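Local coordinates for protein terminal oxygenase component of carbazole (Janthinobacterium sp., PDB 7BUG) that dioxygenates carbazole at its angular and adjacent ring carbons, as the terminal oxygenase component of carbazole 1,9a-dioxygenase with a Rieske [2Fe-2S] cluster and a mononuclear iron, at residues 13-18 against 365-370; 128-133 against 152-157; 180-185 against 356-361; 190-195 against 319-324. All blocks are in the same frame, centred on the assembly; numbering follows the deposited sequence. Where two conformers were deposited one is given.

Interaction 1: residues 13-18 against 365-370; sequences KGWAPY and WRKLAS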
# COMPACT_ATOMS: atom_id res chain seq x y z
N LYS A 13 -7.11 -29.41 8.63
CA LYS A 13 -6.48 -30.70 8.32
C LYS A 13 -7.26 -31.51 7.29
O LYS A 13 -6.68 -32.45 6.81
CB LYS A 13 -6.21 -31.40 9.66
CG LYS A 13 -5.08 -30.72 10.42
CD LYS A 13 -4.44 -31.55 11.52
CE LYS A 13 -5.45 -31.87 12.59
NZ LYS A 13 -6.13 -30.64 13.06
N GLY A 14 -8.50 -31.17 6.99
CA GLY A 14 -9.25 -31.79 5.88
C GLY A 14 -8.64 -31.51 4.50
O GLY A 14 -8.94 -32.30 3.55
N TRP A 15 -7.86 -30.42 4.36
CA TRP A 15 -7.50 -29.86 3.03
C TRP A 15 -6.39 -28.81 3.17
O TRP A 15 -6.43 -27.72 2.51
CB TRP A 15 -8.76 -29.36 2.32
CG TRP A 15 -9.62 -28.48 3.16
CD1 TRP A 15 -9.45 -27.15 3.42
CD2 TRP A 15 -10.88 -28.82 3.75
NE1 TRP A 15 -10.47 -26.66 4.18
CE2 TRP A 15 -11.37 -27.67 4.40
CE3 TRP A 15 -11.65 -29.98 3.78
CZ2 TRP A 15 -12.58 -27.63 5.09
CZ3 TRP A 15 -12.82 -29.96 4.50
CH2 TRP A 15 -13.29 -28.80 5.11
N ALA A 16 -5.37 -29.08 3.97
CA ALA A 16 -4.32 -28.11 4.30
C ALA A 16 -3.49 -27.76 3.06
O ALA A 16 -3.16 -26.59 2.90
CB ALA A 16 -3.42 -28.62 5.40
N PRO A 17 -3.16 -28.69 2.14
CA PRO A 17 -2.35 -28.32 0.97
C PRO A 17 -3.10 -27.30 0.09
O PRO A 17 -2.48 -26.38 -0.41
CB PRO A 17 -2.12 -29.64 0.23
CG PRO A 17 -2.20 -30.68 1.37
CD PRO A 17 -3.33 -30.16 2.23
N TYR A 18 -4.39 -27.47 -0.02
CA TYR A 18 -5.25 -26.51 -0.80
C TYR A 18 -5.19 -25.13 -0.17
O TYR A 18 -5.08 -24.14 -0.91
CB TYR A 18 -6.67 -27.02 -0.83
CG TYR A 18 -7.64 -26.10 -1.53
CD1 TYR A 18 -7.67 -25.99 -2.89
CD2 TYR A 18 -8.50 -25.33 -0.79
CE1 TYR A 18 -8.60 -25.17 -3.51
CE2 TYR A 18 -9.43 -24.51 -1.38
CZ TYR A 18 -9.51 -24.45 -2.75
OH TYR A 18 -10.49 -23.74 -3.39
N TRP A 365 -14.00 -30.86 -3.65
CA TRP A 365 -12.98 -30.22 -4.50
C TRP A 365 -11.72 -29.92 -3.68
O TRP A 365 -10.60 -30.17 -4.17
CB TRP A 365 -13.53 -28.94 -5.17
CG TRP A 365 -12.49 -27.90 -5.42
CD1 TRP A 365 -12.36 -26.73 -4.75
CD2 TRP A 365 -11.43 -27.91 -6.40
NE1 TRP A 365 -11.28 -26.04 -5.18
CE2 TRP A 365 -10.70 -26.73 -6.20
CE3 TRP A 365 -11.03 -28.80 -7.41
CZ2 TRP A 365 -9.62 -26.36 -6.98
CZ3 TRP A 365 -9.96 -28.43 -8.19
CH2 TRP A 365 -9.27 -27.25 -7.97
N ARG A 366 -11.86 -29.38 -2.48
CA ARG A 366 -10.71 -28.95 -1.66
C ARG A 366 -9.85 -30.18 -1.34
O ARG A 366 -8.60 -30.11 -1.36
CB ARG A 366 -11.12 -28.22 -0.39
CG ARG A 366 -11.87 -26.92 -0.63
CD ARG A 366 -12.15 -26.33 0.75
NE ARG A 366 -12.77 -25.02 0.64
CZ ARG A 366 -13.35 -24.41 1.68
NH1 ARG A 366 -13.31 -24.98 2.88
NH2 ARG A 366 -13.85 -23.20 1.50
N LYS A 367 -10.53 -31.30 -1.08
CA LYS A 367 -9.83 -32.58 -0.78
C LYS A 367 -9.18 -33.13 -2.05
O LYS A 367 -8.03 -33.58 -1.98
CB LYS A 367 -10.86 -33.54 -0.21
CG LYS A 367 -11.34 -33.15 1.18
CD LYS A 367 -12.03 -34.31 1.91
CE LYS A 367 -13.52 -34.17 2.04
NZ LYS A 367 -13.89 -33.76 3.42
N LEU A 368 -9.91 -33.14 -3.14
CA LEU A 368 -9.36 -33.64 -4.43
C LEU A 368 -8.11 -32.81 -4.76
O LEU A 368 -7.04 -33.37 -5.12
CB LEU A 368 -10.40 -33.48 -5.53
CG LEU A 368 -9.80 -33.88 -6.86
CD1 LEU A 368 -10.27 -35.25 -7.27
CD2 LEU A 368 -10.05 -32.86 -7.93
N ALA A 369 -8.19 -31.48 -4.64
CA ALA A 369 -7.07 -30.61 -5.01
C ALA A 369 -5.91 -30.89 -4.08
O ALA A 369 -4.75 -30.84 -4.53
CB ALA A 369 -7.49 -29.15 -4.92
N SER A 370 -6.19 -31.07 -2.78
CA SER A 370 -5.13 -31.31 -1.77
C SER A 370 -4.40 -32.61 -2.10
O SER A 370 -3.16 -32.61 -1.95
CB SER A 370 -5.71 -31.37 -0.40
OG SER A 370 -6.21 -30.12 0.05

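Interaction 2: residues 128-133 against 152-157; sequences EAKGCV and NFLDDD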
# COMPACT_ATOMS: atom_id res chain seq x y z
N GLU A 128 -0.86 -24.76 -28.28
CA GLU A 128 -2.16 -24.17 -28.64
C GLU A 128 -3.14 -25.29 -28.92
O GLU A 128 -2.74 -26.25 -29.58
CB GLU A 128 -2.02 -23.36 -29.92
CG GLU A 128 -0.95 -22.35 -29.85
CD GLU A 128 -1.05 -21.47 -31.05
OE1 GLU A 128 -0.29 -21.71 -32.01
OE2 GLU A 128 -1.89 -20.59 -31.01
N ALA A 129 -4.34 -25.23 -28.38
CA ALA A 129 -5.40 -26.19 -28.65
C ALA A 129 -6.72 -25.44 -28.62
O ALA A 129 -6.92 -24.64 -27.70
CB ALA A 129 -5.39 -27.27 -27.64
N LYS A 130 -7.55 -25.63 -29.62
CA LYS A 130 -8.90 -25.01 -29.69
C LYS A 130 -8.81 -23.47 -29.65
O LYS A 130 -9.69 -22.85 -29.05
CB LYS A 130 -9.78 -25.57 -28.56
CG LYS A 130 -9.96 -27.07 -28.60
CD LYS A 130 -10.45 -27.53 -29.97
CE LYS A 130 -11.27 -28.79 -29.95
NZ LYS A 130 -11.67 -29.18 -31.32
N GLY A 131 -7.77 -22.90 -30.25
CA GLY A 131 -7.55 -21.45 -30.29
C GLY A 131 -7.22 -20.88 -28.93
O GLY A 131 -7.26 -19.67 -28.80
N CYS A 132 -6.78 -21.73 -27.97
CA CYS A 132 -6.36 -21.28 -26.61
C CYS A 132 -4.88 -21.58 -26.42
O CYS A 132 -4.40 -22.68 -26.82
CB CYS A 132 -7.16 -21.96 -25.52
SG CYS A 132 -8.95 -21.74 -25.72
N VAL A 133 -4.17 -20.66 -25.76
CA VAL A 133 -2.73 -20.83 -25.50
C VAL A 133 -2.56 -21.35 -24.08
O VAL A 133 -2.92 -20.62 -23.14
CB VAL A 133 -1.98 -19.50 -25.68
CG1 VAL A 133 -0.51 -19.60 -25.29
CG2 VAL A 133 -2.15 -18.97 -27.09
N ASN A 152 -14.16 -33.70 -23.08
CA ASN A 152 -14.82 -33.19 -24.33
C ASN A 152 -14.19 -31.88 -24.80
O ASN A 152 -14.45 -31.48 -25.91
CB ASN A 152 -16.36 -33.13 -24.21
CG ASN A 152 -16.93 -34.50 -23.85
OD1 ASN A 152 -17.21 -34.79 -22.70
ND2 ASN A 152 -16.99 -35.40 -24.83
N PHE A 153 -13.41 -31.16 -23.98
CA PHE A 153 -12.83 -29.88 -24.41
C PHE A 153 -12.00 -30.07 -25.67
O PHE A 153 -12.08 -29.21 -26.57
CB PHE A 153 -11.99 -29.26 -23.30
CG PHE A 153 -11.39 -27.93 -23.68
CD1 PHE A 153 -12.17 -26.79 -23.67
CD2 PHE A 153 -10.07 -27.82 -24.09
CE1 PHE A 153 -11.64 -25.57 -24.04
CE2 PHE A 153 -9.55 -26.60 -24.48
CZ PHE A 153 -10.33 -25.46 -24.40
N LEU A 154 -11.25 -31.17 -25.75
CA LEU A 154 -10.36 -31.44 -26.91
C LEU A 154 -11.02 -32.33 -27.98
O LEU A 154 -10.32 -32.75 -28.92
CB LEU A 154 -9.07 -32.07 -26.39
CG LEU A 154 -8.23 -31.18 -25.47
CD1 LEU A 154 -7.05 -31.96 -24.91
CD2 LEU A 154 -7.75 -29.92 -26.17
N ASP A 155 -12.31 -32.62 -27.90
CA ASP A 155 -13.00 -33.40 -28.97
C ASP A 155 -12.68 -32.77 -30.33
O ASP A 155 -12.80 -31.55 -30.43
CB ASP A 155 -14.50 -33.53 -28.72
CG ASP A 155 -14.82 -34.51 -27.62
OD1 ASP A 155 -13.86 -35.12 -27.10
OD2 ASP A 155 -16.02 -34.62 -27.26
N ASP A 156 -12.42 -33.58 -31.37
CA ASP A 156 -12.13 -33.08 -32.73
C ASP A 156 -13.17 -32.03 -33.15
O ASP A 156 -12.78 -31.03 -33.78
CB ASP A 156 -12.08 -34.23 -33.74
CG ASP A 156 -11.75 -33.79 -35.16
OD1 ASP A 156 -10.74 -33.06 -35.32
OD2 ASP A 156 -12.53 -34.13 -36.11
N ASP A 157 -14.46 -32.28 -32.91
CA ASP A 157 -15.55 -31.46 -33.51
C ASP A 157 -15.98 -30.32 -32.57
O ASP A 157 -16.77 -29.48 -32.98
CB ASP A 157 -16.75 -32.32 -33.94
CG ASP A 157 -17.54 -32.95 -32.81
OD1 ASP A 157 -16.97 -33.11 -31.68
OD2 ASP A 157 -18.75 -33.27 -33.06

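Interaction 3: residues 180-185 against 356-361; sequences DPSHIY and FESDEA. With FE2 (Fe (II) ion), chain E.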
# COMPACT_ATOMS: atom_id res chain seq x y z
N ASP A 180 -19.95 -23.92 -6.67
CA ASP A 180 -20.83 -23.86 -5.47
C ASP A 180 -22.29 -24.09 -5.87
O ASP A 180 -22.84 -23.32 -6.68
CB ASP A 180 -20.61 -22.45 -4.93
CG ASP A 180 -21.37 -22.13 -3.69
OD1 ASP A 180 -22.46 -22.75 -3.48
OD2 ASP A 180 -20.89 -21.20 -3.00
N PRO A 181 -22.95 -25.19 -5.45
CA PRO A 181 -24.29 -25.45 -5.96
C PRO A 181 -25.33 -24.39 -5.56
O PRO A 181 -26.28 -24.12 -6.30
CB PRO A 181 -24.65 -26.84 -5.38
CG PRO A 181 -23.33 -27.42 -4.88
CD PRO A 181 -22.44 -26.23 -4.54
N SER A 182 -25.18 -23.78 -4.38
CA SER A 182 -26.22 -22.82 -3.87
C SER A 182 -25.99 -21.37 -4.31
O SER A 182 -26.91 -20.53 -4.15
CB SER A 182 -26.31 -22.93 -2.41
OG SER A 182 -26.87 -24.18 -2.08
N HIS A 183 -24.85 -21.04 -4.92
CA HIS A 183 -24.52 -19.65 -5.30
C HIS A 183 -25.46 -19.19 -6.39
O HIS A 183 -25.50 -18.00 -6.65
CB HIS A 183 -23.03 -19.50 -5.73
CG HIS A 183 -22.80 -19.59 -7.19
ND1 HIS A 183 -22.69 -20.79 -7.83
CD2 HIS A 183 -22.75 -18.65 -8.15
CE1 HIS A 183 -22.54 -20.59 -9.11
NE2 HIS A 183 -22.56 -19.27 -9.36
N ILE A 184 -26.17 -20.10 -7.10
CA ILE A 184 -27.03 -19.73 -8.25
C ILE A 184 -28.16 -18.78 -7.83
O ILE A 184 -28.68 -18.11 -8.71
CB ILE A 184 -27.61 -20.98 -8.90
CG1 ILE A 184 -28.43 -21.81 -7.93
CG2 ILE A 184 -26.47 -21.76 -9.56
CD1 ILE A 184 -29.25 -22.90 -8.60
N TYR A 185 -28.38 -18.63 -6.54
CA TYR A 185 -29.22 -17.55 -5.97
C TYR A 185 -28.83 -16.19 -6.55
O TYR A 185 -29.71 -15.37 -6.87
CB TYR A 185 -29.15 -17.60 -4.44
CG TYR A 185 -30.07 -16.62 -3.77
CD1 TYR A 185 -31.43 -16.87 -3.70
CD2 TYR A 185 -29.58 -15.41 -3.28
CE1 TYR A 185 -32.29 -15.94 -3.14
CE2 TYR A 185 -30.43 -14.47 -2.74
CZ TYR A 185 -31.78 -14.74 -2.66
OH TYR A 185 -32.65 -13.82 -2.11
N PHE A 356 -22.40 -25.12 5.03
CA PHE A 356 -23.67 -25.88 5.14
C PHE A 356 -23.74 -26.92 4.02
O PHE A 356 -22.71 -27.21 3.39
CB PHE A 356 -24.86 -24.93 5.18
CG PHE A 356 -25.34 -24.30 3.90
CD1 PHE A 356 -24.48 -23.86 2.90
CD2 PHE A 356 -26.69 -24.10 3.69
CE1 PHE A 356 -24.97 -23.26 1.75
CE2 PHE A 356 -27.17 -23.48 2.55
CZ PHE A 356 -26.32 -23.07 1.56
N GLU A 357 -24.90 -27.57 3.90
CA GLU A 357 -24.91 -28.91 3.26
C GLU A 357 -24.40 -28.86 1.82
O GLU A 357 -23.64 -29.79 1.44
CB GLU A 357 -26.31 -29.54 3.38
CG GLU A 357 -26.59 -29.94 4.81
CD GLU A 357 -27.25 -28.87 5.68
OE1 GLU A 357 -27.33 -27.66 5.26
OE2 GLU A 357 -27.71 -29.25 6.77
N SER A 358 -24.83 -27.90 1.01
CA SER A 358 -24.42 -27.86 -0.42
C SER A 358 -22.91 -27.62 -0.54
O SER A 358 -22.36 -27.92 -1.62
CB SER A 358 -25.18 -26.87 -1.18
OG SER A 358 -25.03 -25.58 -0.61
N ASP A 359 -22.22 -27.19 0.52
CA ASP A 359 -20.77 -26.97 0.43
C ASP A 359 -20.04 -28.32 0.39
O ASP A 359 -18.79 -28.33 0.32
CB ASP A 359 -20.29 -26.11 1.60
CG ASP A 359 -20.83 -24.69 1.51
OD1 ASP A 359 -20.88 -24.17 0.37
OD2 ASP A 359 -21.14 -24.11 2.60
N GLU A 360 -20.77 -29.45 0.50
CA GLU A 360 -20.14 -30.79 0.31
C GLU A 360 -19.39 -30.79 -1.02
O GLU A 360 -18.29 -31.36 -1.09
CB GLU A 360 -21.20 -31.90 0.40
CG GLU A 360 -20.67 -33.29 0.19
CD GLU A 360 -19.61 -33.73 1.19
OE1 GLU A 360 -19.57 -33.18 2.31
OE2 GLU A 360 -18.80 -34.64 0.83
N ALA A 361 -19.94 -30.19 -2.07
CA ALA A 361 -19.28 -30.11 -3.40
C ALA A 361 -17.94 -29.37 -3.26
O ALA A 361 -16.88 -29.86 -3.73
CB ALA A 361 -20.14 -29.41 -4.39
FE FE2 E . -22.18 -18.29 -11.05
O HOH W 1 -20.06 -21.71 -0.27
O HOH W 2 -22.86 -24.22 -1.21
O HOH W 3 -22.33 -19.60 -12.29
O HOH W 4 -20.26 -19.37 -11.07

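Interaction 4: residues 190-195 against 319-324; sequences SILVKD and SKWKPM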
# COMPACT_ATOMS: atom_id res chain seq x y z
N SER A 190 -30.73 -12.62 -13.67
CA SER A 190 -29.92 -12.48 -14.89
C SER A 190 -30.81 -12.34 -16.13
O SER A 190 -31.76 -13.07 -16.21
CB SER A 190 -28.98 -13.65 -15.10
OG SER A 190 -28.27 -13.46 -16.32
N ILE A 191 -30.41 -11.49 -17.07
CA ILE A 191 -31.03 -11.31 -18.41
C ILE A 191 -31.04 -12.68 -19.10
O ILE A 191 -32.05 -12.97 -19.79
CB ILE A 191 -30.26 -10.25 -19.23
CG1 ILE A 191 -30.93 -9.99 -20.58
CG2 ILE A 191 -28.80 -10.64 -19.40
CD1 ILE A 191 -32.19 -9.15 -20.50
N LEU A 192 -29.99 -13.51 -18.91
CA LEU A 192 -29.89 -14.82 -19.63
C LEU A 192 -31.07 -15.69 -19.20
O LEU A 192 -31.71 -16.32 -20.04
CB LEU A 192 -28.55 -15.51 -19.34
CG LEU A 192 -28.45 -16.98 -19.79
CD1 LEU A 192 -28.41 -17.07 -21.30
CD2 LEU A 192 -27.20 -17.66 -19.23
N VAL A 193 -31.35 -15.74 -17.90
CA VAL A 193 -32.39 -16.62 -17.30
C VAL A 193 -33.75 -16.18 -17.90
O VAL A 193 -34.55 -17.06 -18.28
CB VAL A 193 -32.33 -16.53 -15.76
CG1 VAL A 193 -33.51 -17.19 -15.10
CG2 VAL A 193 -31.03 -17.13 -15.19
N LYS A 194 -33.97 -14.88 -18.08
CA LYS A 194 -35.26 -14.35 -18.63
C LYS A 194 -35.30 -14.58 -20.15
O LYS A 194 -36.22 -15.24 -20.61
CB LYS A 194 -35.45 -12.86 -18.32
CG LYS A 194 -35.01 -12.40 -16.93
CD LYS A 194 -35.35 -10.95 -16.63
CE LYS A 194 -34.85 -10.48 -15.28
NZ LYS A 194 -35.60 -11.12 -14.17
N ASP A 195 -34.36 -14.02 -20.89
CA ASP A 195 -34.38 -13.99 -22.37
C ASP A 195 -34.06 -15.36 -22.98
O ASP A 195 -34.38 -15.51 -24.18
CB ASP A 195 -33.42 -12.97 -22.95
CG ASP A 195 -33.83 -11.53 -22.70
OD1 ASP A 195 -34.85 -11.34 -22.02
OD2 ASP A 195 -33.08 -10.64 -23.16
N SER A 319 -23.26 -12.42 -31.15
CA SER A 319 -24.54 -11.67 -31.17
C SER A 319 -25.30 -11.96 -29.88
O SER A 319 -26.02 -11.11 -29.44
CB SER A 319 -25.35 -11.98 -32.40
OG SER A 319 -25.98 -13.26 -32.34
N LYS A 320 -25.16 -13.15 -29.30
CA LYS A 320 -26.06 -13.58 -28.22
C LYS A 320 -25.24 -14.11 -27.04
O LYS A 320 -25.43 -13.59 -25.96
CB LYS A 320 -27.06 -14.62 -28.70
CG LYS A 320 -28.06 -15.06 -27.65
CD LYS A 320 -29.42 -15.43 -28.23
CE LYS A 320 -30.02 -14.35 -29.12
NZ LYS A 320 -30.90 -14.93 -30.16
N TRP A 321 -24.46 -15.18 -27.21
CA TRP A 321 -24.02 -15.95 -26.02
C TRP A 321 -22.94 -15.19 -25.23
O TRP A 321 -22.93 -15.33 -23.97
CB TRP A 321 -23.58 -17.36 -26.40
CG TRP A 321 -24.65 -18.12 -27.11
CD1 TRP A 321 -24.57 -18.68 -28.35
CD2 TRP A 321 -25.99 -18.35 -26.66
NE1 TRP A 321 -25.75 -19.27 -28.69
CE2 TRP A 321 -26.64 -19.10 -27.67
CE3 TRP A 321 -26.70 -18.01 -25.52
CZ2 TRP A 321 -27.96 -19.51 -27.56
CZ3 TRP A 321 -27.99 -18.44 -25.40
CH2 TRP A 321 -28.62 -19.17 -26.41
N LYS A 322 -22.03 -14.50 -25.88
CA LYS A 322 -21.00 -13.71 -25.18
C LYS A 322 -21.67 -12.59 -24.38
O LYS A 322 -21.45 -12.48 -23.17
CB LYS A 322 -19.91 -13.23 -26.13
CG LYS A 322 -18.89 -12.32 -25.45
CD LYS A 322 -17.71 -12.04 -26.33
CE LYS A 322 -16.82 -10.95 -25.78
NZ LYS A 322 -15.91 -10.43 -26.82
N PRO A 323 -22.48 -11.69 -24.97
CA PRO A 323 -23.04 -10.59 -24.18
C PRO A 323 -24.09 -11.07 -23.17
O PRO A 323 -24.15 -10.50 -22.09
CB PRO A 323 -23.62 -9.62 -25.24
CG PRO A 323 -23.85 -10.47 -26.44
CD PRO A 323 -22.78 -11.55 -26.40
N MET A 324 -24.90 -12.07 -23.49
CA MET A 324 -26.04 -12.46 -22.64
C MET A 324 -25.56 -13.34 -21.48
O MET A 324 -26.11 -13.25 -20.37
CB MET A 324 -27.09 -13.22 -23.42
CG MET A 324 -28.41 -13.26 -22.73
SD MET A 324 -29.63 -14.10 -23.78
CE MET A 324 -30.79 -14.69 -22.56

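Interaction 1: residues 13-18 against 365-370
Trp15 and Tyr18 bring the chain close to helix 360-372: CA of Trp15 lies 5.2 Å from CA of Lys367, and CA of Tyr18 lies 4.9 Å from CA of Ser370. Trp15 is at the N-cap position of the short helix 16-20. Within its first turn Tyr18 N donates to Ser370 OG at 3.2 Å, and that hydroxyl gives its own proton to Arg366 O. The Tyr18 ring, with CG anti to the backbone N (chi1 177°), is a knob in the hole formed by Trp365, Arg366, Ala369 and Ser370. At its tip Trp365 NE1 donates to Tyr18 OH (3.0 Å), which lies in the indole plane and also bonds Glu176. The contact thus joins the N-terminal region to a helix of the ring-hydroxylase catalytic domain. A phenylalanine in place of Tyr18 would probably leave Trp365 NE1 and Glu176 without the hydroxyl they share. Arg366, extended from CG to NE, sets its CD over the Trp15 five-membered ring, 3.8 Å from the centroid, and its guanidinium forms salt bridges with Glu176 and Glu353. Farther out, Lys367 CG rests 3.5 Å from Gly14 O.

Interaction 2: residues 128-133 against 152-157
Ala129 to Cys132 form the type I' turn of a beta hairpin between strands 123-129 and 132-137, and the turn meets a type I turn spanning Asn152 to Asp155. Lys130, in the conformer described here, has the largest share of the contact. Its CG is anti to the carbonyl carbon (chi1 -59°), and a bend at chi2 (-52°) turns CD, after which the chain runs out past Phe153 in the opposite direction to that side chain. At the end NZ donates to Asp155 O at 2.8 Å, tilted out of the carbonyl plane, and it bonds Met158 O as well, so the ammonium is held by backbone carbonyls. On the way Lys130 CE passes 3.5 Å from Phe153 O, a buried oxygen with no hydrogen-bond partner in the model. Asn152 ND2 donates to Asp155 OD2 on its syn side (2.7 Å), bracing the second turn alongside its backbone bond from Asp155 N to Asn152 O. The apolar part is lighter: Ala129 CB touches Leu154 CD2 at 3.8 Å, and Cys132 SG meets the edge of the Phe153 ring at CZ, 4.2 Å away. Phe153 continues into the catalytic-domain sheet, making edge-to-face contacts with Phe283 and Trp285 of strand 281-288. Ile160 of strand 158-167 packs against Lys130, Cys132 and Phe153, so the contact lies where the sheet holding the hairpin approaches the catalytic one.

Interaction 3: residues 180-185 against 356-361
Pro181 and Ser182 pack against Ser358 and Ala361 in the loop that goes on to the iron ligand His183, which with His187 and Asp333 makes up the facial triad of two histidines and one carboxylate. This is the tight half of the contact. Ser182 OG and Ser358 OG lie 2.7 Å apart in a hydroxyl-to-hydroxyl hydrogen bond, Ser358 OG being turned between its backbone N and carbonyl carbon (chi1 58°). Next to them Pro181 CG meets Ala361 CB at 3.8 Å, and Pro181 CD sits 3.4 Å from Ser358 O. The other half is looser and bridged by water, though buried: Asp180 OD1 and Asp359 OD1 stay 4.4 Å apart, and two waters link the carboxylates. One of these waters also bonds Ser358 OG. Each aspartate reaches a second subunit through OD2, Asp180 to His93 and Asp359 to His71 of that subunit. As these histidines belong to the neighbour's Rieske cluster site, the arrangement is consistent with the electron route from cluster to iron known in Rieske oxygenases. Asp180 also positions the iron ligand through its backbone: His183 NE2 binds the iron at 2.0 Å, while on the other side of the ring ND1 donates to a lone pair of Asp180 O at 2.8 Å, almost straight at 177°.

Interaction 4: residues 190-195 against 319-324
Ser190 OG, held by two partners, fixes the start of the short helix that brings Leu192 against Met324: with OG anti to its own backbone N (chi1 178°), it accepts from Leu192 N at 3.1 Å, an N-cap bond, and is hydrogen-bonded to Gly328 O. The contact is a helix pair of the catalytic domain. Helix 191-195 follows the stretch of chain that holds the iron ligand His187, and it packs against the 319-324 part of helix 307-327; the axes of these two segments approach to 10.7 Å, their N-to-C directions 141° apart. The second helix has a wider pi-type turn here and is kinked at Pro323. No hydrogen bond links the two segments, and the packing is carried by Met324. Its side chain, extended beyond CG, crosses that of Leu192 at about a right angle, and SD lies 4.1 Å from Leu192 CD1 and 4.0 Å from Asp195 CB. The methyl CE is modelled too close to its neighbours, so its exact place is doubtful. Near the backbone, Met324 O approaches Leu192 CB to 3.5 Å, and Met324 CG lies 4.3 Å from Ile191 CG2. An alanine at Met324 would probably open a gap beside Leu192 and Asp195 where the thioether now lies. Trp321 takes a smaller share, its indole NE1 being bonded to Glu316 OE1 of the same helix. At the edge of its ring, CZ3 meets Leu192 CD1 at 4.3 Å.

Interaction 3 is the buried one of the four, every touching residue being enclosed, whereas interactions 1, 2 and 4 are partly buried and have exposed members. Interactions 1 and 3 share helix 360-372, their centres about 17 Å apart: the residues leading into it and its first turn meet the iron-site loop through serines, aspartates and water, and its later turns take aromatic rings from the N-terminal region. Interaction 2 relies instead on a lysine capturing backbone carbonyls between two turns, while interaction 4 is apolar helix packing without a hydrogen bond across it. Interaction 4 is nested within the chain loop closed by interaction 3, yet their nearest atoms remain about 7 Å apart.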